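Long-range contact in dicer Related Helicase (Caenorhabditis elegans, PDB 6M6S), which binds double-stranded RNA through this C-terminal domain of a RIG-I-like helicase that probably hydrolyses ATP: residues 18-26 / 36-45. Numbering follows the deposited sequence.
Sequences SKEFCKSIY and VFDPSVWRFL
Asp-38 sets its CB over one face of the Tyr-26 ring, a CH-pi contact with CB 3.9 Å from the ring centroid, while Ile-25 CG1 covers the opposite face. With CG anti to the backbone N (chi1 174°), the Asp-38 carboxylate reaches toward strand 20-23, where OD2 accepts hydrogen bonds from two waters. One also donates to Phe-21 O and the other accepts from Lys-23 N. Asp-38 OD1 accepts from Ser-40 N, an Asx turn, met from above the carboxylate plane. The one direct hydrogen bond between the segments runs from Phe-37 N to Tyr-26 O, 2.8 Å and nearly straight at 170°. Between the ends, Cys-22 SG meets Val-36 CG1 and Val-41 CG2 meets Phe-21 O. Further along, the Phe-21 and Phe-44 side chains run alongside in opposing senses, Phe-44 O 3.6 Å from Phe-21 CE1 at the ring edge. Glu-20 O lies over one Phe-44 face; Lys-19 lies across Phe-44, Lys-19 CE 3.6 Å from Phe-44 CD1. This end adjoins Cys-14 and Cys-17 of the four-cysteine zinc site of the RIG-I-type C-terminal domain. Behind the loop, Val-36, Phe-37, Val-41 and Trp-42 touch strand 85-90, and Phe-37, Pro-39 and Trp-42 touch helix 126-132.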
loop_
_atom_site.group_PDB
_atom_site.type_symbol
_atom_site.label_atom_id
_atom_site.label_comp_id
_atom_site.label_asym_id
_atom_site.label_seq_id
_atom_site.Cartn_x
_atom_site.Cartn_y
_atom_site.Cartn_z
ATOM N N SER B 18 -10.769 10.762 6.349
ATOM C CA SER B 18 -10.869 11.543 5.087
ATOM C C SER B 18 -10.653 13.036 5.184
ATOM O O SER B 18 -10.989 13.747 4.258
ATOM C CB SER B 18 -12.211 11.311 4.358
ATOM O OG SER B 18 -12.353 9.925 4.143
ATOM N N LYS B 19 -10.112 13.527 6.287
ATOM C CA LYS B 19 -9.858 14.968 6.360
ATOM C C LYS B 19 -8.630 15.299 5.506
ATOM O O LYS B 19 -7.632 14.560 5.530
ATOM C CB LYS B 19 -9.614 15.345 7.807
ATOM C CG LYS B 19 -9.354 16.817 8.035
ATOM C CD LYS B 19 -8.857 17.016 9.432
ATOM C CE LYS B 19 -8.649 18.470 9.689
ATOM N NZ LYS B 19 -9.836 19.204 9.179
ATOM N N GLU B 20 -8.690 16.400 4.752
ATOM C CA GLU B 20 -7.585 16.738 3.847
ATOM C C GLU B 20 -6.441 17.423 4.584
ATOM O O GLU B 20 -6.692 18.332 5.365
ATOM C CB GLU B 20 -8.092 17.617 2.686
ATOM C CG GLU B 20 -6.935 18.098 1.775
ATOM C CD GLU B 20 -7.393 18.980 0.602
ATOM O OE1 GLU B 20 -8.621 19.059 0.326
ATOM O OE2 GLU B 20 -6.494 19.584 -0.038
ATOM N N PHE B 21 -5.195 17.006 4.382
ATOM C CA PHE B 21 -4.091 17.753 5.020
ATOM C C PHE B 21 -3.480 18.794 4.088
ATOM O O PHE B 21 -3.227 19.951 4.477
ATOM C CB PHE B 21 -3.017 16.736 5.372
ATOM C CG PHE B 21 -3.423 15.766 6.463
ATOM C CD1 PHE B 21 -3.907 16.221 7.663
ATOM C CD2 PHE B 21 -3.358 14.398 6.261
ATOM C CE1 PHE B 21 -4.270 15.331 8.639
ATOM C CE2 PHE B 21 -3.700 13.527 7.252
ATOM C CZ PHE B 21 -4.189 13.987 8.424
ATOM N N CYS B 22 -3.220 18.405 2.843
ATOM C CA CYS B 22 -2.577 19.297 1.883
ATOM C C CYS B 22 -2.608 18.715 0.462
ATOM O O CYS B 22 -3.026 17.572 0.275
ATOM C CB CYS B 22 -1.085 19.575 2.266
ATOM S SG CYS B 22 -0.007 18.059 2.128
ATOM N N LYS B 23 -2.143 19.500 -0.501
ATOM C CA LYS B 23 -2.043 19.046 -1.889
ATOM C C LYS B 23 -0.665 18.464 -2.138
ATOM O O LYS B 23 0.332 18.833 -1.506
ATOM C CB LYS B 23 -2.236 20.238 -2.829
ATOM C CG LYS B 23 -3.621 20.860 -2.755
ATOM C CD LYS B 23 -4.734 19.859 -3.083
ATOM C CE LYS B 23 -6.095 20.624 -3.235
ATOM N NZ LYS B 23 -6.365 21.385 -1.987
ATOM N N SER B 24 -0.590 17.562 -3.108
ATOM C CA SER B 24 0.662 16.877 -3.444
ATOM C C SER B 24 1.806 17.811 -3.846
ATOM O O SER B 24 2.975 17.451 -3.666
ATOM C CB SER B 24 0.358 15.946 -4.654
ATOM O OG SER B 24 -0.256 16.688 -5.731
ATOM N N ILE B 25 1.492 18.997 -4.384
ATOM C CA ILE B 25 2.517 19.904 -4.862
ATOM C C ILE B 25 3.374 20.431 -3.682
ATOM O O ILE B 25 4.418 21.028 -3.927
ATOM C CB ILE B 25 1.921 21.055 -5.677
ATOM C CG1 ILE B 25 1.052 21.954 -4.771
ATOM C CG2 ILE B 25 1.191 20.510 -6.933
ATOM C CD1 ILE B 25 0.440 23.140 -5.495
ATOM N N TYR B 26 2.935 20.208 -2.445
ATOM C CA TYR B 26 3.692 20.724 -1.286
ATOM C C TYR B 26 4.631 19.710 -0.688
ATOM O O TYR B 26 5.303 19.995 0.311
ATOM C CB TYR B 26 2.754 21.288 -0.190
ATOM C CG TYR B 26 2.028 22.502 -0.691
ATOM C CD1 TYR B 26 2.692 23.698 -0.835
ATOM C CD2 TYR B 26 0.694 22.423 -1.092
ATOM C CE1 TYR B 26 2.044 24.791 -1.334
ATOM C CE2 TYR B 26 0.040 23.515 -1.598
ATOM C CZ TYR B 26 0.712 24.684 -1.712
ATOM O OH TYR B 26 0.052 25.782 -2.209
ATOM N N VAL B 36 6.245 18.060 4.385
ATOM C CA VAL B 36 5.230 18.985 3.879
ATOM C C VAL B 36 5.681 20.435 3.978
ATOM O O VAL B 36 5.989 20.935 5.090
ATOM C CB VAL B 36 3.886 18.792 4.666
ATOM C CG1 VAL B 36 2.797 19.730 4.054
ATOM C CG2 VAL B 36 3.418 17.317 4.694
ATOM N N PHE B 37 5.714 21.142 2.844
ATOM C CA PHE B 37 6.107 22.576 2.847
ATOM C C PHE B 37 4.932 23.500 2.555
ATOM O O PHE B 37 5.106 24.525 1.927
ATOM C CB PHE B 37 7.232 22.826 1.808
ATOM C CG PHE B 37 8.563 22.178 2.187
ATOM C CD1 PHE B 37 8.793 20.821 1.975
ATOM C CD2 PHE B 37 9.613 22.972 2.709
ATOM C CE1 PHE B 37 10.036 20.229 2.319
ATOM C CE2 PHE B 37 10.852 22.369 3.069
ATOM C CZ PHE B 37 11.052 20.982 2.850
ATOM N N ASP B 38 3.746 23.166 3.060
ATOM C CA ASP B 38 2.578 24.065 3.016
ATOM C C ASP B 38 2.446 24.642 4.441
ATOM O O ASP B 38 2.165 23.872 5.377
ATOM C CB ASP B 38 1.311 23.260 2.661
ATOM C CG ASP B 38 0.041 24.064 2.720
ATOM O OD1 ASP B 38 0.080 25.271 3.059
ATOM O OD2 ASP B 38 -1.043 23.494 2.466
ATOM N N PRO B 39 2.653 25.956 4.613
ATOM C CA PRO B 39 2.591 26.500 5.985
ATOM C C PRO B 39 1.207 26.347 6.600
ATOM O O PRO B 39 1.075 26.307 7.848
ATOM C CB PRO B 39 2.976 27.975 5.810
ATOM C CG PRO B 39 2.739 28.256 4.389
ATOM C CD PRO B 39 3.014 26.970 3.620
ATOM N N SER B 40 0.183 26.142 5.767
ATOM C CA SER B 40 -1.176 25.939 6.326
ATOM C C SER B 40 -1.406 24.605 6.953
ATOM O O SER B 40 -2.421 24.430 7.630
ATOM C CB SER B 40 -2.235 26.096 5.215
ATOM O OG SER B 40 -2.138 27.392 4.692
ATOM N N VAL B 41 -0.529 23.632 6.690
ATOM C CA VAL B 41 -0.812 22.256 7.079
ATOM C C VAL B 41 -0.921 22.136 8.605
ATOM O O VAL B 41 -1.624 21.266 9.113
ATOM C CB VAL B 41 0.246 21.292 6.524
ATOM C CG1 VAL B 41 1.515 21.406 7.297
ATOM C CG2 VAL B 41 -0.292 19.853 6.581
ATOM N N TRP B 42 -0.270 23.064 9.349
ATOM C CA TRP B 42 -0.233 22.852 10.775
ATOM C C TRP B 42 -1.640 22.991 11.414
ATOM O O TRP B 42 -1.888 22.421 12.513
ATOM C CB TRP B 42 0.723 23.861 11.424
ATOM C CG TRP B 42 2.216 23.669 11.106
ATOM C CD1 TRP B 42 3.016 24.503 10.378
ATOM C CD2 TRP B 42 3.069 22.616 11.592
ATOM N NE1 TRP B 42 4.301 24.055 10.367
ATOM C CE2 TRP B 42 4.383 22.916 11.119
ATOM C CE3 TRP B 42 2.853 21.468 12.393
ATOM C CZ2 TRP B 42 5.470 22.094 11.378
ATOM C CZ3 TRP B 42 3.929 20.647 12.681
ATOM C CH2 TRP B 42 5.242 21.005 12.199
ATOM N N ARG B 43 -2.569 23.712 10.760
ATOM C CA ARG B 43 -3.946 23.856 11.246
ATOM C C ARG B 43 -4.626 22.503 11.387
ATOM O O ARG B 43 -5.523 22.328 12.234
ATOM C CB ARG B 43 -4.761 24.709 10.261
ATOM C CG ARG B 43 -4.086 26.049 9.941
ATOM C CD ARG B 43 -4.490 26.512 8.553
ATOM N NE ARG B 43 -5.937 26.636 8.418
ATOM C CZ ARG B 43 -6.576 26.605 7.250
ATOM N NH1 ARG B 43 -5.894 26.441 6.120
ATOM N NH2 ARG B 43 -7.899 26.725 7.213
ATOM N N PHE B 44 -4.140 21.552 10.600
ATOM C CA PHE B 44 -4.786 20.223 10.486
ATOM C C PHE B 44 -4.063 19.130 11.253
ATOM O O PHE B 44 -4.362 17.916 11.120
ATOM C CB PHE B 44 -4.956 19.855 9.009
ATOM C CG PHE B 44 -5.650 20.929 8.240
ATOM C CD1 PHE B 44 -6.880 21.398 8.672
ATOM C CD2 PHE B 44 -5.011 21.556 7.171
ATOM C CE1 PHE B 44 -7.515 22.430 7.994
ATOM C CE2 PHE B 44 -5.632 22.601 6.487
ATOM C CZ PHE B 44 -6.890 23.046 6.912
ATOM N N LEU B 45 -3.104 19.529 12.083
ATOM C CA LEU B 45 -2.313 18.566 12.842
ATOM C C LEU B 45 -2.270 18.932 14.321
ATOM O O LEU B 45 -2.043 20.106 14.687
ATOM C CB LEU B 45 -0.882 18.508 12.347
ATOM C CG LEU B 45 -0.731 18.159 10.863
ATOM C CD1 LEU B 45 0.678 18.349 10.453
ATOM C CD2 LEU B 45 -1.153 16.652 10.643
HETATM O O HOH W 1 -2.995 22.566 4.164
HETATM O O HOH W 2 -2.295 22.265 0.337
#